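PDB 5W5P: tail fiber protein from Acinetobacter phage AM24, which probably binds and degrades the capsular polysaccharide of its Acinetobacter baumannii host as a trimeric tailspike. Local coordinates for residues R172-S177 with R209-G214; S218-G223 with G234-I239; I476-I481 with V535-S540. All coordinates share one frame; numbering follows the deposited sequence.

Contacts 1 and 2 sit on adjoining parts of one parallel beta-helix, their centres about 7 Å apart, whereas contact 3 belongs to a C-terminal region of antiparallel sheets, its centre about 73 Å from that of contact 1 and about 67 Å from that of contact 2. Strand 209-211 joins the first two: it pairs with strand 172-175 in contact 1 and with strand 235-237 of contact 2, through the probable hydrogen bonds Phe210 N to Arg235 O (2.8 Å) and Gly212 N to Leu237 O (2.9 Å). A zinc ion lies about 11 Å from the Arg209 side chain. All three contacts border other subunits of the trimer.

Contact 1 of 3, residues R172-S177 with R209-G214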
# COMPACT_ATOMS: atom_id res chain seq x y z
N ARG A 172 31.61 -0.69 -6.03
CA ARG A 172 31.52 -0.47 -4.60
C ARG A 172 32.09 0.89 -4.24
O ARG A 172 33.09 1.33 -4.83
CB ARG A 172 32.27 -1.57 -3.83
CG ARG A 172 32.31 -1.36 -2.33
CD ARG A 172 33.50 -2.04 -1.71
NE ARG A 172 33.20 -3.43 -1.40
CZ ARG A 172 33.96 -4.46 -1.76
NH1 ARG A 172 35.07 -4.26 -2.45
NH2 ARG A 172 33.60 -5.69 -1.43
N VAL A 173 31.45 1.57 -3.30
CA VAL A 173 31.91 2.86 -2.79
C VAL A 173 32.08 2.72 -1.28
O VAL A 173 31.09 2.53 -0.56
CB VAL A 173 30.94 4.00 -3.13
CG1 VAL A 173 31.40 5.31 -2.48
CG2 VAL A 173 30.80 4.15 -4.63
N TRP A 174 33.32 2.79 -0.81
CA TRP A 174 33.58 2.89 0.62
C TRP A 174 33.28 4.30 1.09
O TRP A 174 33.77 5.27 0.51
CB TRP A 174 35.03 2.53 0.93
CG TRP A 174 35.39 1.12 0.65
CD1 TRP A 174 36.00 0.64 -0.47
CD2 TRP A 174 35.19 -0.01 1.51
NE1 TRP A 174 36.19 -0.72 -0.37
CE2 TRP A 174 35.70 -1.14 0.84
CE3 TRP A 174 34.63 -0.17 2.78
CZ2 TRP A 174 35.67 -2.42 1.40
CZ3 TRP A 174 34.60 -1.44 3.34
CH2 TRP A 174 35.11 -2.55 2.64
N VAL A 175 32.48 4.42 2.14
CA VAL A 175 31.96 5.70 2.61
C VAL A 175 32.64 6.06 3.92
O VAL A 175 32.70 5.24 4.84
CB VAL A 175 30.43 5.66 2.77
CG1 VAL A 175 29.90 7.05 3.09
CG2 VAL A 175 29.78 5.09 1.51
N TYR A 176 33.14 7.30 4.00
CA TYR A 176 33.77 7.83 5.22
C TYR A 176 33.28 9.27 5.38
O TYR A 176 33.86 10.20 4.82
CB TYR A 176 35.29 7.76 5.14
CG TYR A 176 35.84 6.36 5.21
CD1 TYR A 176 35.98 5.59 4.06
CD2 TYR A 176 36.23 5.80 6.42
CE1 TYR A 176 36.48 4.30 4.11
CE2 TYR A 176 36.74 4.52 6.48
CZ TYR A 176 36.86 3.77 5.33
OH TYR A 176 37.37 2.49 5.38
N SER A 177 32.20 9.44 6.14
CA SER A 177 31.64 10.77 6.35
C SER A 177 30.69 10.74 7.53
O SER A 177 29.85 9.84 7.64
CB SER A 177 30.91 11.26 5.10
OG SER A 177 30.29 12.51 5.34
N ARG A 209 27.01 -0.35 -4.58
CA ARG A 209 27.18 -0.98 -3.27
C ARG A 209 27.90 0.01 -2.37
O ARG A 209 29.12 0.19 -2.48
CB ARG A 209 27.96 -2.28 -3.39
CG ARG A 209 27.28 -3.35 -4.24
CD ARG A 209 28.17 -4.56 -4.39
NE ARG A 209 29.33 -4.28 -5.22
CZ ARG A 209 30.55 -4.76 -5.00
NH1 ARG A 209 30.78 -5.55 -3.96
NH2 ARG A 209 31.55 -4.45 -5.82
N PHE A 210 27.16 0.67 -1.49
CA PHE A 210 27.75 1.57 -0.50
C PHE A 210 28.13 0.75 0.73
O PHE A 210 27.32 -0.03 1.23
CB PHE A 210 26.79 2.70 -0.14
CG PHE A 210 26.57 3.68 -1.25
CD1 PHE A 210 25.39 3.68 -1.98
CD2 PHE A 210 27.54 4.61 -1.57
CE1 PHE A 210 25.18 4.59 -3.01
CE2 PHE A 210 27.35 5.52 -2.60
CZ PHE A 210 26.17 5.51 -3.32
N GLN A 211 29.36 0.91 1.19
CA GLN A 211 29.89 0.06 2.25
C GLN A 211 30.74 0.88 3.21
O GLN A 211 31.53 1.73 2.79
CB GLN A 211 30.72 -1.09 1.67
CG GLN A 211 31.14 -2.14 2.70
CD GLN A 211 31.60 -3.45 2.06
OE1 GLN A 211 31.30 -3.72 0.90
NE2 GLN A 211 32.32 -4.26 2.83
N GLY A 212 30.55 0.63 4.51
CA GLY A 212 31.42 1.17 5.54
C GLY A 212 32.16 0.03 6.24
O GLY A 212 31.84 -1.15 6.06
N ASP A 213 33.16 0.41 7.03
CA ASP A 213 33.92 -0.57 7.79
C ASP A 213 33.30 -0.91 9.14
O ASP A 213 33.75 -1.84 9.81
CB ASP A 213 35.36 -0.09 8.00
CG ASP A 213 35.44 1.31 8.59
OD1 ASP A 213 34.39 1.85 8.99
OD2 ASP A 213 36.55 1.87 8.65
N GLY A 214 32.27 -0.17 9.57
CA GLY A 214 31.61 -0.43 10.83
C GLY A 214 32.34 0.07 12.06
O GLY A 214 31.75 0.04 13.15
O HOH W 1 33.49 3.61 7.07
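Arg172 and Gln211 both hold CG anti to the backbone N and beside the carbonyl carbon (chi1 176° and -172°), and from there the two chains run on to a bond between NE and OE1. The strand register puts both CB atoms on one face of a parallel beta-helix, where strands 172-175 and 209-211 are parallel neighbours. Their pairing is fixed by three backbone bonds: Val173 N to Arg209 O, Gln211 N to Val173 O at 2.9 Å, and Val175 N to Gln211 O. On the face bearing Arg172, Trp174 and Gln211, Arg172 NE donates to Gln211 OE1 over 3.0 Å, approaching from above the carbonyl plane. The Arg172 guanidinium is flanked on opposite faces, offset toward the rim, by Trp174 CZ2 and Arg209 NH1. Such a meeting of like charges is probably eased by Asp161 of the second subunit, whose carboxylate forms a salt bridge with Arg172 NH2 and whose backbone O accepts from Arg209 NH1; Ser144 OG bonds Arg172 NH1. Beyond the strands, a water lies between Asp213 OD1 (2.8 Å), which also bonds Ser216 OG, and Val175 O (2.9 Å). The other face is apolar: Phe210 CD2 touches Val173 CB and Val175 CG2, each at 3.8 Å. Beside the amide of Gln211 runs the indole of Trp174, the two planes 47° apart and CH2 3.3 Å from NE2.

Contact 2 of 3, residues S218-G223 with G234-I239; sequences SVVVNG and GRYLRI
The phenol ring of Tyr236 is the flat group of this contact, and Val220 CG2 meets it at the edge, in the ring plane, 3.9 Å from CE2. Elsewhere the ring meets that of Phe210, the planes about 25° apart, and it packs against Leu242 and Leu267. This is the interior of a parallel beta-helix: strand 235-237 lies in one run of parallel strands, strand 219-222 in another, and the side chains of Val220, Tyr236 and Ile239 meet between them. The chain turns a corner at Val220, whose CB points toward 234-239. Its CG2 is anti to the carbonyl carbon, and this branch serves two neighbours, since it also lies 4.0 Å from Ile239 CG2; the Val220 and Ile239 side chains cross at about a right angle. Ser218 OG packs against the Ile239 backbone, 3.4 Å from CA. The backbone N of Ser218 separately bonds Ser240 OG. A water lies 3.0 Å from Arg238 O and 2.5 Å from Ser218 OG, the latter distance so short that it is doubtful. On the strand 235-237 side, Arg235 leads away from the contact and donates through NH2 to backbone oxygens of Gly160 and Ile158 of the second subunit. Ile239 reaches both the side chain and the backbone of Ser218. One branch ends in CD1, 4.0 Å from Ser218 OG; the other, CG2, is anti to the backbone N of Ile239 (chi1, which ends on CG1, is -65°), and that methyl comes within 3.4 Å of Ser218 O.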
# COMPACT_ATOMS: atom_id res chain seq x y z
N SER A 218 29.97 6.51 8.51
CA SER A 218 29.70 6.47 7.07
C SER A 218 28.25 6.85 6.84
O SER A 218 27.33 6.12 7.23
CB SER A 218 29.98 5.08 6.50
OG SER A 218 29.34 4.07 7.25
N VAL A 219 28.03 7.99 6.19
CA VAL A 219 26.71 8.48 5.83
C VAL A 219 26.71 8.75 4.33
O VAL A 219 27.65 9.36 3.81
CB VAL A 219 26.33 9.75 6.62
CG1 VAL A 219 25.02 10.33 6.10
CG2 VAL A 219 26.27 9.45 8.12
N VAL A 220 25.67 8.28 3.64
CA VAL A 220 25.62 8.37 2.18
C VAL A 220 24.99 9.69 1.75
O VAL A 220 25.60 10.47 1.01
CB VAL A 220 24.87 7.17 1.56
CG1 VAL A 220 24.90 7.25 0.04
CG2 VAL A 220 25.47 5.86 2.05
N VAL A 221 23.77 9.95 2.22
CA VAL A 221 23.01 11.13 1.82
C VAL A 221 22.93 12.09 3.00
O VAL A 221 22.53 11.70 4.10
CB VAL A 221 21.60 10.74 1.33
CG1 VAL A 221 20.72 11.98 1.19
CG2 VAL A 221 21.68 9.99 0.01
N ASN A 222 23.31 13.34 2.76
CA ASN A 222 23.11 14.42 3.72
C ASN A 222 21.68 14.93 3.55
O ASN A 222 21.39 15.69 2.62
CB ASN A 222 24.12 15.55 3.51
CG ASN A 222 24.11 16.56 4.64
OD1 ASN A 222 23.08 16.81 5.27
ND2 ASN A 222 25.27 17.15 4.91
N GLY A 223 20.79 14.51 4.45
CA GLY A 223 19.39 14.89 4.36
C GLY A 223 19.10 16.33 4.71
O GLY A 223 17.97 16.78 4.50
N GLY A 234 19.96 -0.12 -4.36
CA GLY A 234 21.32 -0.17 -3.87
C GLY A 234 21.56 -1.17 -2.75
O GLY A 234 20.62 -1.58 -2.06
N ARG A 235 22.81 -1.58 -2.59
CA ARG A 235 23.24 -2.40 -1.46
C ARG A 235 23.97 -1.50 -0.47
O ARG A 235 24.81 -0.68 -0.87
CB ARG A 235 24.15 -3.54 -1.92
CG ARG A 235 24.07 -4.80 -1.06
CD ARG A 235 24.83 -4.65 0.26
NE ARG A 235 24.94 -5.92 0.97
CZ ARG A 235 23.94 -6.50 1.64
NH1 ARG A 235 22.75 -5.93 1.72
NH2 ARG A 235 24.15 -7.66 2.25
N TYR A 236 23.65 -1.66 0.81
CA TYR A 236 24.26 -0.88 1.88
C TYR A 236 24.73 -1.83 2.96
O TYR A 236 23.92 -2.57 3.53
CB TYR A 236 23.28 0.15 2.45
CG TYR A 236 22.81 1.16 1.45
CD1 TYR A 236 21.79 0.87 0.56
CD2 TYR A 236 23.39 2.42 1.38
CE1 TYR A 236 21.36 1.80 -0.36
CE2 TYR A 236 22.98 3.36 0.46
CZ TYR A 236 21.96 3.04 -0.41
OH TYR A 236 21.55 3.98 -1.32
N LEU A 237 26.02 -1.81 3.24
CA LEU A 237 26.65 -2.75 4.16
C LEU A 237 27.47 -1.97 5.18
O LEU A 237 28.37 -1.22 4.80
CB LEU A 237 27.52 -3.75 3.40
CG LEU A 237 28.28 -4.82 4.19
CD1 LEU A 237 27.35 -5.60 5.11
CD2 LEU A 237 29.01 -5.75 3.23
N ARG A 238 27.13 -2.15 6.46
CA ARG A 238 27.85 -1.52 7.58
C ARG A 238 27.93 -0.00 7.40
O ARG A 238 28.96 0.62 7.66
CB ARG A 238 29.24 -2.14 7.76
CG ARG A 238 29.19 -3.64 8.04
CD ARG A 238 30.56 -4.21 8.35
NE ARG A 238 30.53 -5.66 8.46
CZ ARG A 238 30.69 -6.50 7.44
NH1 ARG A 238 30.90 -6.02 6.22
NH2 ARG A 238 30.66 -7.81 7.63
N ILE A 239 26.82 0.59 6.97
CA ILE A 239 26.69 2.03 6.79
C ILE A 239 26.03 2.61 8.04
O ILE A 239 24.98 2.13 8.48
CB ILE A 239 25.89 2.37 5.52
CG1 ILE A 239 26.66 1.89 4.29
CG2 ILE A 239 25.54 3.86 5.47
CD1 ILE A 239 27.74 2.84 3.83
O HOH W 2 30.93 2.72 8.56

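Contact 3 of 3, residues I476-I481 with V535-S540; sequences IDTNLI and VYVAAS
An Asx turn at Asp477 brings the chain off the end of strand 470-477, and residues in and beside it, Ile476, Thr478 and Ile481, set their side chains against strand 535-546. Asp477 OD1 accepts from Asn479 N at 3.1 Å, met from above the carboxylate plane, and takes a further bond from Thr576 OG1. Within the turn, Thr478 CB lies 3.6 Å from Val535 CG2, the two side chains sliding past each other in opposite directions. The same methyl meets Ile481 CG2 at 3.7 Å, which makes it the shared point of contact for the turn and the short, weakly bonded helix about 479-483. In Val535, chi1 of -73° sets CG1 anti to the carbonyl carbon, and CG2, between the backbone N and the carbonyl carbon, is the branch that meets both partners. The arrangement joins two antiparallel sheets of the C-terminal region: 470-477 pairs with 577-582, whereas 535-546 is an outermost strand, within this chain, of the other sheet, beside 509-523. Val537 continues the apolar seam, with CG2 4.0 Å from Thr478 CG2 and CG1 4.3 Å from Ile476 CD1. On the far side of strand 535-546, Tyr536 OH bonds Val551 O of the third subunit. Thr478 OG1 bonds Thr576 O and also accepts from a water at 2.8 Å, which in turn accepts from Val535 N at 2.9 Å.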
# COMPACT_ATOMS: atom_id res chain seq x y z
N ILE A 476 -41.18 -8.35 11.42
CA ILE A 476 -39.92 -9.05 11.23
C ILE A 476 -40.21 -10.36 10.51
O ILE A 476 -41.34 -10.87 10.52
CB ILE A 476 -39.19 -9.31 12.57
CG1 ILE A 476 -39.98 -10.29 13.43
CG2 ILE A 476 -38.97 -7.99 13.31
CD1 ILE A 476 -39.38 -10.52 14.79
N ASP A 477 -39.18 -10.92 9.87
CA ASP A 477 -39.32 -12.15 9.11
C ASP A 477 -38.28 -13.17 9.55
O ASP A 477 -37.15 -12.81 9.88
CB ASP A 477 -39.20 -11.89 7.60
CG ASP A 477 -40.00 -12.88 6.77
OD1 ASP A 477 -40.16 -14.03 7.21
OD2 ASP A 477 -40.47 -12.49 5.68
N THR A 478 -38.68 -14.44 9.54
CA THR A 478 -37.81 -15.55 9.91
C THR A 478 -37.51 -16.47 8.73
O THR A 478 -36.89 -17.52 8.93
CB THR A 478 -38.43 -16.35 11.05
OG1 THR A 478 -39.61 -17.02 10.58
CG2 THR A 478 -38.81 -15.44 12.21
N ASN A 479 -37.94 -16.10 7.52
CA ASN A 479 -37.85 -17.01 6.38
C ASN A 479 -36.40 -17.37 6.05
O ASN A 479 -36.12 -18.49 5.62
CB ASN A 479 -38.54 -16.39 5.17
CG ASN A 479 -37.83 -15.16 4.65
OD1 ASN A 479 -37.42 -14.29 5.42
ND2 ASN A 479 -37.66 -15.08 3.33
N LEU A 480 -35.48 -16.43 6.24
CA LEU A 480 -34.07 -16.72 5.97
C LEU A 480 -33.43 -17.51 7.10
O LEU A 480 -32.48 -18.26 6.85
CB LEU A 480 -33.32 -15.41 5.71
CG LEU A 480 -33.90 -14.64 4.52
CD1 LEU A 480 -33.11 -13.39 4.24
CD2 LEU A 480 -33.98 -15.52 3.28
N ILE A 481 -33.92 -17.37 8.33
CA ILE A 481 -33.48 -18.25 9.41
C ILE A 481 -33.83 -19.69 9.09
O ILE A 481 -32.99 -20.60 9.21
CB ILE A 481 -34.10 -17.81 10.75
CG1 ILE A 481 -33.69 -16.39 11.11
CG2 ILE A 481 -33.68 -18.77 11.86
CD1 ILE A 481 -34.25 -15.92 12.44
N VAL A 535 -39.14 -21.51 12.82
CA VAL A 535 -38.55 -21.00 14.05
C VAL A 535 -39.52 -19.99 14.65
O VAL A 535 -40.17 -19.23 13.92
CB VAL A 535 -37.16 -20.37 13.81
CG1 VAL A 535 -36.13 -21.47 13.54
CG2 VAL A 535 -37.21 -19.37 12.67
N TYR A 536 -39.60 -19.97 15.97
CA TYR A 536 -40.62 -19.21 16.67
C TYR A 536 -40.00 -18.05 17.44
O TYR A 536 -38.83 -18.11 17.85
CB TYR A 536 -41.41 -20.12 17.61
CG TYR A 536 -41.81 -21.42 16.95
CD1 TYR A 536 -42.90 -21.48 16.09
CD2 TYR A 536 -41.08 -22.59 17.16
CE1 TYR A 536 -43.27 -22.66 15.47
CE2 TYR A 536 -41.44 -23.78 16.55
CZ TYR A 536 -42.54 -23.81 15.70
OH TYR A 536 -42.91 -24.98 15.08
N VAL A 537 -40.79 -16.99 17.61
CA VAL A 537 -40.34 -15.76 18.25
C VAL A 537 -41.23 -15.47 19.45
O VAL A 537 -42.45 -15.62 19.38
CB VAL A 537 -40.38 -14.57 17.26
CG1 VAL A 537 -40.10 -13.26 17.99
CG2 VAL A 537 -39.39 -14.78 16.12
N ALA A 538 -40.60 -15.07 20.55
CA ALA A 538 -41.29 -14.49 21.70
C ALA A 538 -40.74 -13.09 21.92
O ALA A 538 -39.52 -12.90 21.98
CB ALA A 538 -41.11 -15.35 22.95
N ALA A 539 -41.64 -12.12 22.04
CA ALA A 539 -41.28 -10.72 22.20
C ALA A 539 -41.74 -10.20 23.56
O ALA A 539 -42.71 -10.70 24.14
CB ALA A 539 -41.90 -9.86 21.09
N SER A 540 -41.06 -9.16 24.04
CA SER A 540 -41.43 -8.53 25.29
C SER A 540 -41.13 -7.04 25.20
O SER A 540 -40.03 -6.66 24.80
CB SER A 540 -40.68 -9.15 26.46
OG SER A 540 -41.13 -8.62 27.69
O HOH W 3 -39.92 -19.83 10.53